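Local coordinates for hypothetical protein (Ruminococcus gnavus, PDB 4QAN) that is of unknown function but has a cystatin-like fold, as a divergent member of the NTF2-like superfamily, and can bind a magnesium ion, at residues Ser23-Met34 with Phe159-Ile170. Numbering follows the deposited sequence.
Sequences SFSEEEEAVLYM and FTAVQYEKNWKI
W168 lies against the first turn of helix 27-34, where E27 covers one face of its indole: CB sits 3.7 Å from the centroid of the six-membered ring, a CH-pi contact. With CG between its backbone N and carbonyl carbon (chi1 71°), E27 runs alongside the ring and stacks its carboxylate over it, the planes 22° apart; OE2 is also hydrogen-bonded to S142 OG. Q163 CB lies over the opposite face, and S25 O comes to the ring edge, 3.3 Å from W168 CD1. An alanine in place of W168 would probably open a gap between E27 and Q163 and remove the surface under the E27 carboxylate. The backbone fixes the tryptophan: W168 N donates to F24 O at 2.7 Å, almost straight at 175°, and a water bridges F24 N and W168 O. Further along the helix, A30 CB rests on W168 CB, I170 CD1 reaches V31 CG2, and the selenomethionine M34 folds its CE to 3.9 Å from I170 CG1. V31 and M34 also meet F159, V31 continuing onto I146 of the neighbouring strand. The helix thus packs onto an antiparallel sheet, over its 159-170 hairpin with a type I' turn, as in cystatin-like folds.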
loop_
_atom_site.group_PDB
_atom_site.type_symbol
_atom_site.label_atom_id
_atom_site.label_comp_id
_atom_site.label_asym_id
_atom_site.label_seq_id
_atom_site.Cartn_x
_atom_site.Cartn_y
_atom_site.Cartn_z
ATOM N N SER A 23 2.298 -7.648 22.401
ATOM C CA SER A 23 3.123 -8.313 21.401
ATOM C C SER A 23 2.876 -9.815 21.390
ATOM O O SER A 23 2.296 -10.362 22.319
ATOM C CB SER A 23 4.603 -8.052 21.706
ATOM O OG SER A 23 4.930 -8.445 23.039
ATOM N N PHE A 24 3.314 -10.469 20.320
ATOM C CA PHE A 24 3.330 -11.925 20.250
ATOM C C PHE A 24 4.792 -12.336 20.351
ATOM O O PHE A 24 5.614 -11.995 19.490
ATOM C CB PHE A 24 2.676 -12.429 18.956
ATOM C CG PHE A 24 1.339 -11.801 18.681
ATOM C CD1 PHE A 24 0.265 -12.027 19.535
ATOM C CD2 PHE A 24 1.155 -10.962 17.588
ATOM C CE1 PHE A 24 -0.965 -11.432 19.292
ATOM C CE2 PHE A 24 -0.071 -10.371 17.346
ATOM C CZ PHE A 24 -1.129 -10.603 18.198
ATOM N N SER A 25 5.113 -13.018 21.443
ATOM C CA SER A 25 6.472 -13.436 21.740
ATOM C C SER A 25 6.781 -14.772 21.073
ATOM O O SER A 25 7.948 -15.145 20.934
ATOM C CB SER A 25 6.662 -13.548 23.263
ATOM O OG SER A 25 5.496 -14.060 23.892
ATOM N N GLU A 26 5.733 -15.494 20.685
ATOM C CA GLU A 26 5.870 -16.775 20.005
ATOM C C GLU A 26 5.118 -16.676 18.700
ATOM O O GLU A 26 4.044 -16.072 18.653
ATOM C CB GLU A 26 5.274 -17.901 20.851
ATOM C CG GLU A 26 5.848 -19.274 20.538
ATOM C CD GLU A 26 7.245 -19.471 21.107
ATOM O OE1 GLU A 26 7.789 -18.527 21.723
ATOM O OE2 GLU A 26 7.805 -20.577 20.945
ATOM N N GLU A 27 5.664 -17.274 17.642
ATOM C CA GLU A 27 5.013 -17.221 16.330
ATOM C C GLU A 27 3.630 -17.909 16.335
ATOM O O GLU A 27 2.744 -17.525 15.575
ATOM C CB GLU A 27 5.925 -17.766 15.207
ATOM C CG GLU A 27 6.175 -19.271 15.187
ATOM C CD GLU A 27 7.605 -19.650 15.537
ATOM O OE1 GLU A 27 8.066 -19.298 16.647
ATOM O OE2 GLU A 27 8.260 -20.319 14.705
ATOM N N GLU A 28 3.431 -18.897 17.206
ATOM C CA GLU A 28 2.142 -19.594 17.263
ATOM C C GLU A 28 1.008 -18.632 17.643
ATOM O O GLU A 28 -0.064 -18.662 17.036
ATOM C CB GLU A 28 2.189 -20.792 18.231
ATOM C CG GLU A 28 1.055 -21.783 18.000
ATOM C CD GLU A 28 1.166 -23.038 18.848
ATOM O OE1 GLU A 28 1.056 -22.937 20.089
ATOM O OE2 GLU A 28 1.348 -24.133 18.271
ATOM N N GLU A 29 1.264 -17.772 18.626
ATOM C CA GLU A 29 0.276 -16.797 19.098
ATOM C C GLU A 29 -0.151 -15.901 17.959
ATOM O O GLU A 29 -1.339 -15.702 17.736
ATOM C CB GLU A 29 0.855 -15.904 20.193
ATOM C CG GLU A 29 1.320 -16.617 21.451
ATOM C CD GLU A 29 2.135 -15.695 22.344
ATOM O OE1 GLU A 29 2.224 -14.483 22.014
ATOM O OE2 GLU A 29 2.683 -16.173 23.367
ATOM N N ALA A 30 0.838 -15.363 17.251
ATOM C CA ALA A 30 0.601 -14.504 16.088
ATOM C C ALA A 30 -0.260 -15.198 15.022
ATOM O O ALA A 30 -1.139 -14.578 14.420
ATOM C CB ALA A 30 1.929 -14.070 15.491
ATOM N N VAL A 31 -0.016 -16.490 14.810
ATOM C CA VAL A 31 -0.782 -17.275 13.846
ATOM C C VAL A 31 -2.233 -17.407 14.291
ATOM O O VAL A 31 -3.151 -17.209 13.487
ATOM C CB VAL A 31 -0.187 -18.682 13.660
ATOM C CG1 VAL A 31 -1.117 -19.568 12.831
ATOM C CG2 VAL A 31 1.189 -18.595 13.019
ATOM N N LEU A 32 -2.426 -17.743 15.568
ATOM C CA LEU A 32 -3.760 -17.931 16.123
ATOM C C LEU A 32 -4.533 -16.626 16.121
ATOM O O LEU A 32 -5.685 -16.587 15.686
ATOM C CB LEU A 32 -3.688 -18.485 17.549
ATOM C CG LEU A 32 -3.205 -19.930 17.697
ATOM C CD1 LEU A 32 -3.065 -20.310 19.169
ATOM C CD2 LEU A 32 -4.151 -20.884 16.976
ATOM N N TYR A 33 -3.896 -15.561 16.607
ATOM C CA TYR A 33 -4.470 -14.223 16.565
ATOM C C TYR A 33 -5.027 -13.977 15.172
ATOM O O TYR A 33 -6.161 -13.532 15.023
ATOM C CB TYR A 33 -3.405 -13.173 16.915
ATOM C CG TYR A 33 -3.867 -11.725 16.787
ATOM C CD1 TYR A 33 -3.630 -10.993 15.627
ATOM C CD2 TYR A 33 -4.535 -11.082 17.834
ATOM C CE1 TYR A 33 -4.045 -9.671 15.521
ATOM C CE2 TYR A 33 -4.959 -9.756 17.723
ATOM C CZ TYR A 33 -4.713 -9.058 16.568
ATOM O OH TYR A 33 -5.145 -7.743 16.462
HETATM N N MSE A 34 -4.243 -14.294 14.152
HETATM C CA MSE A 34 -4.686 -14.058 12.774
HETATM C C MSE A 34 -5.820 -14.984 12.438
HETATM O O MSE A 34 -6.770 -14.581 11.776
HETATM C CB MSE A 34 -3.508 -14.188 11.819
HETATM C CG MSE A 34 -3.855 -13.878 10.372
HETATM SE SE MSE A 34 -4.376 -11.998 10.195
HETATM C CE MSE A 34 -2.634 -11.147 10.516
ATOM N N PHE A 159 1.145 -19.671 6.268
ATOM C CA PHE A 159 1.492 -18.302 6.663
ATOM C C PHE A 159 3.010 -18.146 6.779
ATOM O O PHE A 159 3.716 -19.050 7.269
ATOM C CB PHE A 159 0.861 -17.909 8.017
ATOM C CG PHE A 159 -0.653 -17.855 8.034
ATOM C CD1 PHE A 159 -1.420 -18.008 6.876
ATOM C CD2 PHE A 159 -1.312 -17.597 9.230
ATOM C CE1 PHE A 159 -2.803 -17.948 6.923
ATOM C CE2 PHE A 159 -2.702 -17.534 9.281
ATOM C CZ PHE A 159 -3.446 -17.708 8.128
ATOM N N THR A 160 3.501 -16.984 6.342
ATOM C CA THR A 160 4.866 -16.561 6.616
ATOM C C THR A 160 4.862 -15.589 7.803
ATOM O O THR A 160 4.393 -14.453 7.696
ATOM C CB THR A 160 5.512 -15.889 5.397
ATOM O OG1 THR A 160 5.417 -16.758 4.260
ATOM C CG2 THR A 160 6.971 -15.557 5.672
ATOM N N ALA A 161 5.372 -16.063 8.934
ATOM C CA ALA A 161 5.477 -15.276 10.157
ATOM C C ALA A 161 6.871 -14.702 10.260
ATOM O O ALA A 161 7.847 -15.355 9.889
ATOM C CB ALA A 161 5.192 -16.147 11.365
ATOM N N VAL A 162 6.972 -13.486 10.781
ATOM C CA VAL A 162 8.257 -12.794 10.844
ATOM C C VAL A 162 8.504 -12.238 12.242
ATOM O O VAL A 162 7.563 -11.860 12.931
ATOM C CB VAL A 162 8.361 -11.708 9.741
ATOM C CG1 VAL A 162 7.384 -10.562 9.972
ATOM C CG2 VAL A 162 9.786 -11.195 9.630
ATOM N N GLN A 163 9.767 -12.248 12.670
ATOM C CA GLN A 163 10.155 -11.660 13.947
ATOM C C GLN A 163 11.059 -10.442 13.752
ATOM O O GLN A 163 12.049 -10.491 12.994
ATOM C CB GLN A 163 10.875 -12.683 14.832
ATOM C CG GLN A 163 10.961 -12.255 16.292
ATOM C CD GLN A 163 11.943 -13.094 17.098
ATOM O OE1 GLN A 163 13.083 -13.302 16.685
ATOM N NE2 GLN A 163 11.504 -13.573 18.259
ATOM N N TYR A 164 10.697 -9.353 14.430
ATOM C CA TYR A 164 11.552 -8.181 14.551
ATOM C C TYR A 164 11.617 -7.806 16.019
ATOM O O TYR A 164 10.586 -7.722 16.680
ATOM C CB TYR A 164 10.990 -6.992 13.787
ATOM C CG TYR A 164 10.867 -7.154 12.294
ATOM C CD1 TYR A 164 11.905 -6.790 11.439
ATOM C CD2 TYR A 164 9.694 -7.630 11.733
ATOM C CE1 TYR A 164 11.773 -6.911 10.060
ATOM C CE2 TYR A 164 9.556 -7.762 10.364
ATOM C CZ TYR A 164 10.591 -7.397 9.528
ATOM O OH TYR A 164 10.421 -7.532 8.162
ATOM N N GLU A 165 12.830 -7.570 16.511
ATOM C CA GLU A 165 13.067 -7.180 17.903
ATOM C C GLU A 165 12.282 -8.041 18.890
ATOM O O GLU A 165 11.670 -7.537 19.836
ATOM C CB GLU A 165 12.755 -5.694 18.099
ATOM C CG GLU A 165 13.438 -4.803 17.071
ATOM C CD GLU A 165 13.867 -3.459 17.629
ATOM O OE1 GLU A 165 14.876 -3.413 18.371
ATOM O OE2 GLU A 165 13.209 -2.443 17.303
ATOM N N LYS A 166 12.317 -9.348 18.656
ATOM C CA LYS A 166 11.746 -10.340 19.572
ATOM C C LYS A 166 10.212 -10.356 19.576
ATOM O O LYS A 166 9.607 -10.914 20.482
ATOM C CB LYS A 166 12.293 -10.138 20.996
ATOM C CG LYS A 166 13.720 -9.591 21.055
ATOM C CD LYS A 166 14.439 -9.940 22.347
ATOM C CE LYS A 166 15.448 -11.055 22.118
ATOM N NZ LYS A 166 16.132 -11.452 23.377
ATOM N N ASN A 167 9.586 -9.756 18.562
ATOM C CA ASN A 167 8.121 -9.716 18.470
ATOM C C ASN A 167 7.650 -10.238 17.131
ATOM O O ASN A 167 8.127 -9.787 16.092
ATOM C CB ASN A 167 7.616 -8.290 18.624
ATOM C CG ASN A 167 7.853 -7.735 20.006
ATOM O OD1 ASN A 167 7.850 -8.468 20.999
ATOM N ND2 ASN A 167 8.056 -6.429 20.081
ATOM N N TRP A 168 6.698 -11.163 17.154
ATOM C CA TRP A 168 6.236 -11.811 15.926
ATOM C C TRP A 168 5.044 -11.115 15.285
ATOM O O TRP A 168 4.194 -10.543 15.966
ATOM C CB TRP A 168 5.885 -13.269 16.194
ATOM C CG TRP A 168 7.094 -14.095 16.490
ATOM C CD1 TRP A 168 7.660 -14.326 17.709
ATOM C CD2 TRP A 168 7.894 -14.790 15.535
ATOM N NE1 TRP A 168 8.764 -15.129 17.572
ATOM C CE2 TRP A 168 8.930 -15.427 16.244
ATOM C CE3 TRP A 168 7.827 -14.943 14.141
ATOM C CZ2 TRP A 168 9.892 -16.205 15.614
ATOM C CZ3 TRP A 168 8.784 -15.715 13.516
ATOM C CH2 TRP A 168 9.806 -16.336 14.253
ATOM N N LYS A 169 5.011 -11.161 13.956
ATOM C CA LYS A 169 3.833 -10.790 13.199
ATOM C C LYS A 169 3.737 -11.621 11.928
ATOM O O LYS A 169 4.700 -12.255 11.506
ATOM C CB LYS A 169 3.845 -9.293 12.880
ATOM C CG LYS A 169 3.527 -8.422 14.090
ATOM C CD LYS A 169 2.801 -7.162 13.689
ATOM C CE LYS A 169 2.552 -6.274 14.887
ATOM N NZ LYS A 169 2.143 -4.931 14.411
ATOM N N ILE A 170 2.557 -11.632 11.326
ATOM C CA ILE A 170 2.375 -12.337 10.072
ATOM C C ILE A 170 2.818 -11.438 8.931
ATOM O O ILE A 170 2.248 -10.379 8.746
ATOM C CB ILE A 170 0.904 -12.699 9.842
ATOM C CG1 ILE A 170 0.392 -13.590 10.977
ATOM C CG2 ILE A 170 0.727 -13.357 8.479
ATOM C CD1 ILE A 170 1.243 -14.808 11.261
HETATM O O HOH W 1 4.108 -9.158 18.228
#